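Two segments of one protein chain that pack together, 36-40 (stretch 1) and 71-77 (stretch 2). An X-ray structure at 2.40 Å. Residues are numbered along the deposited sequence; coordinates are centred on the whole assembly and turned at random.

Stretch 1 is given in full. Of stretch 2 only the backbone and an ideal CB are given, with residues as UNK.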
ATOM      1  N   LEU A  36     -13.293   2.435  12.890  1.00 26.85           N
ATOM      2  CA  LEU A  36     -12.050   2.218  13.614  1.00 27.20           C
ATOM      3  C   LEU A  36     -10.819   2.559  12.767  1.00 27.44           C
ATOM      4  O   LEU A  36     -10.828   2.402  11.546  1.00 27.69           O
ATOM      5  CB  LEU A  36     -11.980   0.762  14.080  1.00 25.90           C
ATOM      6  CG  LEU A  36     -13.143   0.268  14.949  1.00 26.98           C
ATOM      7  CD1 LEU A  36     -13.020  -1.226  15.158  1.00 25.50           C
ATOM      8  CD2 LEU A  36     -13.151   0.991  16.289  1.00 24.77           C
ATOM      9  N   LEU A  37      -9.766   3.031  13.427  1.00 27.16           N
ATOM     10  CA  LEU A  37      -8.527   3.384  12.744  1.00 26.18           C
ATOM     11  C   LEU A  37      -7.388   2.457  13.148  1.00 26.27           C
ATOM     12  O   LEU A  37      -7.305   2.015  14.295  1.00 27.69           O
ATOM     13  CB  LEU A  37      -8.143   4.833  13.051  1.00 27.23           C
ATOM     14  CG  LEU A  37      -8.659   5.944  12.134  1.00 28.51           C
ATOM     15  CD1 LEU A  37     -10.158   5.829  11.945  1.00 31.26           C
ATOM     16  CD2 LEU A  37      -8.294   7.292  12.740  1.00 28.47           C
ATOM     17  N   GLN A  38      -6.511   2.164  12.192  1.00 26.13           N
ATOM     18  CA  GLN A  38      -5.379   1.290  12.439  1.00 24.82           C
ATOM     19  C   GLN A  38      -4.110   1.842  11.813  1.00 24.99           C
ATOM     20  O   GLN A  38      -4.043   2.066  10.602  1.00 24.99           O
ATOM     21  CB  GLN A  38      -5.647  -0.103  11.873  1.00 28.70           C
ATOM     22  CG  GLN A  38      -4.576  -1.120  12.238  1.00 32.39           C
ATOM     23  CD  GLN A  38      -4.845  -2.492  11.647  1.00 36.34           C
ATOM     24  OE1 GLN A  38      -4.586  -2.738  10.466  1.00 37.49           O
ATOM     25  NE2 GLN A  38      -5.381  -3.392  12.466  1.00 36.51           N
ATOM     26  N   ARG A  39      -3.104   2.054  12.651  1.00 22.93           N
ATOM     27  CA  ARG A  39      -1.822   2.559  12.202  1.00 21.05           C
ATOM     28  C   ARG A  39      -1.019   1.403  11.611  1.00 22.19           C
ATOM     29  O   ARG A  39      -0.901   0.339  12.219  1.00 19.12           O
ATOM     30  CB  ARG A  39      -1.057   3.166  13.383  1.00 19.53           C
ATOM     31  CG  ARG A  39       0.278   3.772  13.005  1.00 22.20           C
ATOM     32  CD  ARG A  39       0.095   5.018  12.152  1.00 27.30           C
ATOM     33  NE  ARG A  39       1.233   5.251  11.266  1.00 31.90           N
ATOM     34  CZ  ARG A  39       2.475   5.457  11.686  1.00 33.33           C
ATOM     35  NH1 ARG A  39       2.744   5.459  12.981  1.00 36.81           N
ATOM     36  NH2 ARG A  39       3.449   5.658  10.815  1.00 33.03           N
ATOM     37  N   GLU A  40      -0.473   1.611  10.417  1.00 23.70           N
ATOM     38  CA  GLU A  40       0.325   0.576   9.773  1.00 24.97           C
ATOM     39  C   GLU A  40       1.677   1.166   9.375  1.00 25.05           C
ATOM     40  O   GLU A  40       1.923   1.455   8.206  1.00 25.34           O
ATOM     41  CB  GLU A  40      -0.407   0.034   8.540  1.00 23.79           C
ATOM     42  CG  GLU A  40      -1.860  -0.320   8.798  1.00 23.11           C
ATOM     43  CD  GLU A  40      -2.541  -0.958   7.594  1.00 24.94           C
ATOM     44  OE1 GLU A  40      -2.217  -0.577   6.450  1.00 22.95           O
ATOM     45  OE2 GLU A  40      -3.413  -1.830   7.797  1.00 23.15           O
ATOM     46  N   UNK A  71      -1.930  12.803  11.684  1.00 25.60           N
ATOM     47  CA  UNK A  71      -2.554  11.763  12.489  1.00 25.30           C
ATOM     48  C   UNK A  71      -1.606  10.602  12.766  1.00 25.51           C
ATOM     49  O   UNK A  71      -1.664   9.980  13.831  1.00 22.45           O
ATOM     50  CB  UNK A  71      -3.814  11.248  11.791  1.00 25.30           C
ATOM     51  N   UNK A  72      -0.727  10.327  11.807  1.00 25.20           N
ATOM     52  CA  UNK A  72       0.250   9.256  11.950  1.00 25.15           C
ATOM     53  C   UNK A  72       1.144   9.556  13.148  1.00 24.10           C
ATOM     54  O   UNK A  72       1.469   8.663  13.931  1.00 24.41           O
ATOM     55  CB  UNK A  72       1.081   9.096  10.675  1.00 25.15           C
ATOM     56  N   UNK A  73       1.528  10.820  13.287  1.00 23.96           N
ATOM     57  CA  UNK A  73       2.382  11.248  14.391  1.00 24.47           C
ATOM     58  C   UNK A  73       1.632  11.171  15.722  1.00 25.48           C
ATOM     59  O   UNK A  73       2.184  10.724  16.728  1.00 25.01           O
ATOM     60  CB  UNK A  73       2.889  12.671  14.151  1.00 24.47           C
ATOM     61  N   UNK A  74       0.372  11.604  15.723  1.00 24.18           N
ATOM     62  CA  UNK A  74      -0.440  11.565  16.939  1.00 24.36           C
ATOM     63  C   UNK A  74      -0.654  10.144  17.443  1.00 25.16           C
ATOM     64  O   UNK A  74      -0.599   9.895  18.649  1.00 28.52           O
ATOM     65  CB  UNK A  74      -1.794  12.231  16.687  1.00 24.36           C
ATOM     66  N   UNK A  75      -0.909   9.215  16.524  1.00 23.46           N
ATOM     67  CA  UNK A  75      -1.140   7.823  16.891  1.00 22.05           C
ATOM     68  C   UNK A  75       0.134   7.192  17.450  1.00 23.02           C
ATOM     69  O   UNK A  75       0.068   6.330  18.327  1.00 20.81           O
ATOM     70  CB  UNK A  75      -1.640   7.028  15.683  1.00 22.05           C
ATOM     71  N   UNK A  76       1.290   7.634  16.958  1.00 26.16           N
ATOM     72  CA  UNK A  76       2.568   7.108  17.442  1.00 26.36           C
ATOM     73  C   UNK A  76       2.866   7.601  18.849  1.00 27.17           C
ATOM     74  O   UNK A  76       3.701   7.032  19.551  1.00 27.68           O
ATOM     75  CB  UNK A  76       3.704   7.507  16.497  1.00 26.36           C
ATOM     76  N   UNK A  77       2.184   8.667  19.254  1.00 28.05           N
ATOM     77  CA  UNK A  77       2.365   9.232  20.585  1.00 28.24           C
ATOM     78  C   UNK A  77       1.397   8.591  21.573  1.00 26.83           C
ATOM     79  O   UNK A  77       1.296   9.029  22.719  1.00 27.44           O
ATOM     80  CB  UNK A  77       2.169  10.749  20.556  1.00 28.24           C
TER

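Stretch 2 continues a helix that begins earlier in the chain, and its axis crosses the strand of stretch 1 at 84°, with a closest approach of 9.6 Å. So steep a crossing confines contact to a short patch, and R39 lies at its centre.

At position 71, CA-to-CB points sideways, and nothing of stretch 1 lies within 5.5 Å of the ideal CB. Stretch 1 therefore sets little limit here, and small or large side chains could be accommodated. The residue is Y71, whose ring leads away from the strand; its carbonyl O accepts a helical hydrogen bond from the N of position 75, at 2.9 Å.

Position 72 comes nearest to the strand in backbone terms, its CA 7.0 Å from the CA of R39. CA-to-CB points sideways, and the ideal CB is already 3.9 Å from R39 NE. A small residue fits well beside the guanidinium; a longer one would depend on its direction. The residue is A72. Its CB stays 3.9 Å from R39 NE, while its carbonyl O lies over one face of the guanidinium, 3.6 Å from R39 NH1.

Position 73 points away from stretch 1, which leaves the choice open; T73 makes no contact with it. Position 74 is out of reach of the strand and is L74.

Position 75 points toward stretch 1. Its ideal CB is 4.4 Å from R39 CD, and beyond it lie the side chain of L37 and the strand backbone leading into R39. An apolar side chain would suit this space, a long, flexible one such as methionine reaching farthest, though leucine is also plausible. The residue is M75, with chi1 m, chi2 t and chi3 p. Its terminal methyl reaches the strand: CE is 4.0 Å from L37 CB, 3.9 Å from R39 CB and 3.6 Å from R39 N.

At position 76, CA-to-CB points sideways, but the ideal CB is 4.2 Å from R39 NH1. The nearby positive charge favours an acidic residue, aspartate or perhaps glutamate, although a neutral acceptor could also serve. The residue is D76, and the end of its side chain comes nearer to the strand than its first bond suggests. Its carboxylate lies at the edge of the guanidinium, near its plane, and forms a salt bridge with R39, although the positions of the paired atoms are less certain.

Position 77 is beyond reach of stretch 1, so many residues would do; it is Q77.

Stretch 2 71-77: YATLMDQ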
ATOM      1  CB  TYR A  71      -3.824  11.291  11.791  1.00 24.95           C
ATOM      2  CG  TYR A  71      -4.752  12.440  11.487  1.00 26.36           C
ATOM      3  CD1 TYR A  71      -5.412  13.115  12.515  1.00 28.08           C
ATOM      4  CD2 TYR A  71      -4.934  12.888  10.180  1.00 26.47           C
ATOM      5  CE1 TYR A  71      -6.225  14.204  12.251  1.00 28.88           C
ATOM      6  CE2 TYR A  71      -5.749  13.982   9.904  1.00 26.32           C
ATOM      7  CZ  TYR A  71      -6.391  14.632  10.943  1.00 29.32           C
ATOM      8  OH  TYR A  71      -7.207  15.706  10.679  1.00 33.30           O
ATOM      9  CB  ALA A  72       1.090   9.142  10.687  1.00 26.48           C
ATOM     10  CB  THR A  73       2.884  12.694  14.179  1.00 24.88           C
ATOM     11  OG1 THR A  73       3.538  12.790  12.907  1.00 26.85           O
ATOM     12  CG2 THR A  73       3.869  13.087  15.279  1.00 25.14           C
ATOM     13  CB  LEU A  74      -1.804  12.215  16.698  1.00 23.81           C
ATOM     14  CG  LEU A  74      -1.809  13.710  16.380  1.00 26.75           C
ATOM     15  CD1 LEU A  74      -3.244  14.187  16.195  1.00 21.45           C
ATOM     16  CD2 LEU A  74      -1.128  14.475  17.509  1.00 22.66           C
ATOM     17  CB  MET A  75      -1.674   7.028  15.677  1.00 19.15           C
ATOM     18  CG  MET A  75      -3.138   7.356  15.325  1.00 16.03           C
ATOM     19  SD  MET A  75      -3.817   6.748  13.731  1.00  6.74           S
ATOM     20  CE  MET A  75      -4.314   5.081  14.166  1.00  1.39           C
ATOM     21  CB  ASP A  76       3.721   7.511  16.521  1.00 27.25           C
ATOM     22  CG  ASP A  76       3.752   6.706  15.243  1.00 30.26           C
ATOM     23  OD1 ASP A  76       3.275   5.547  15.259  1.00 33.62           O
ATOM     24  OD2 ASP A  76       4.265   7.222  14.227  1.00 30.83           O
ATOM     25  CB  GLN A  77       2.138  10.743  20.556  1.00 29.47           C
ATOM     26  CG  GLN A  77       3.097  11.481  19.645  1.00 32.14           C
ATOM     27  CD  GLN A  77       2.809  12.963  19.584  1.00 33.68           C
ATOM     28  OE1 GLN A  77       3.348  13.671  18.735  1.00 37.05           O
ATOM     29  NE2 GLN A  77       1.961  13.444  20.487  1.00 33.07           N
TER
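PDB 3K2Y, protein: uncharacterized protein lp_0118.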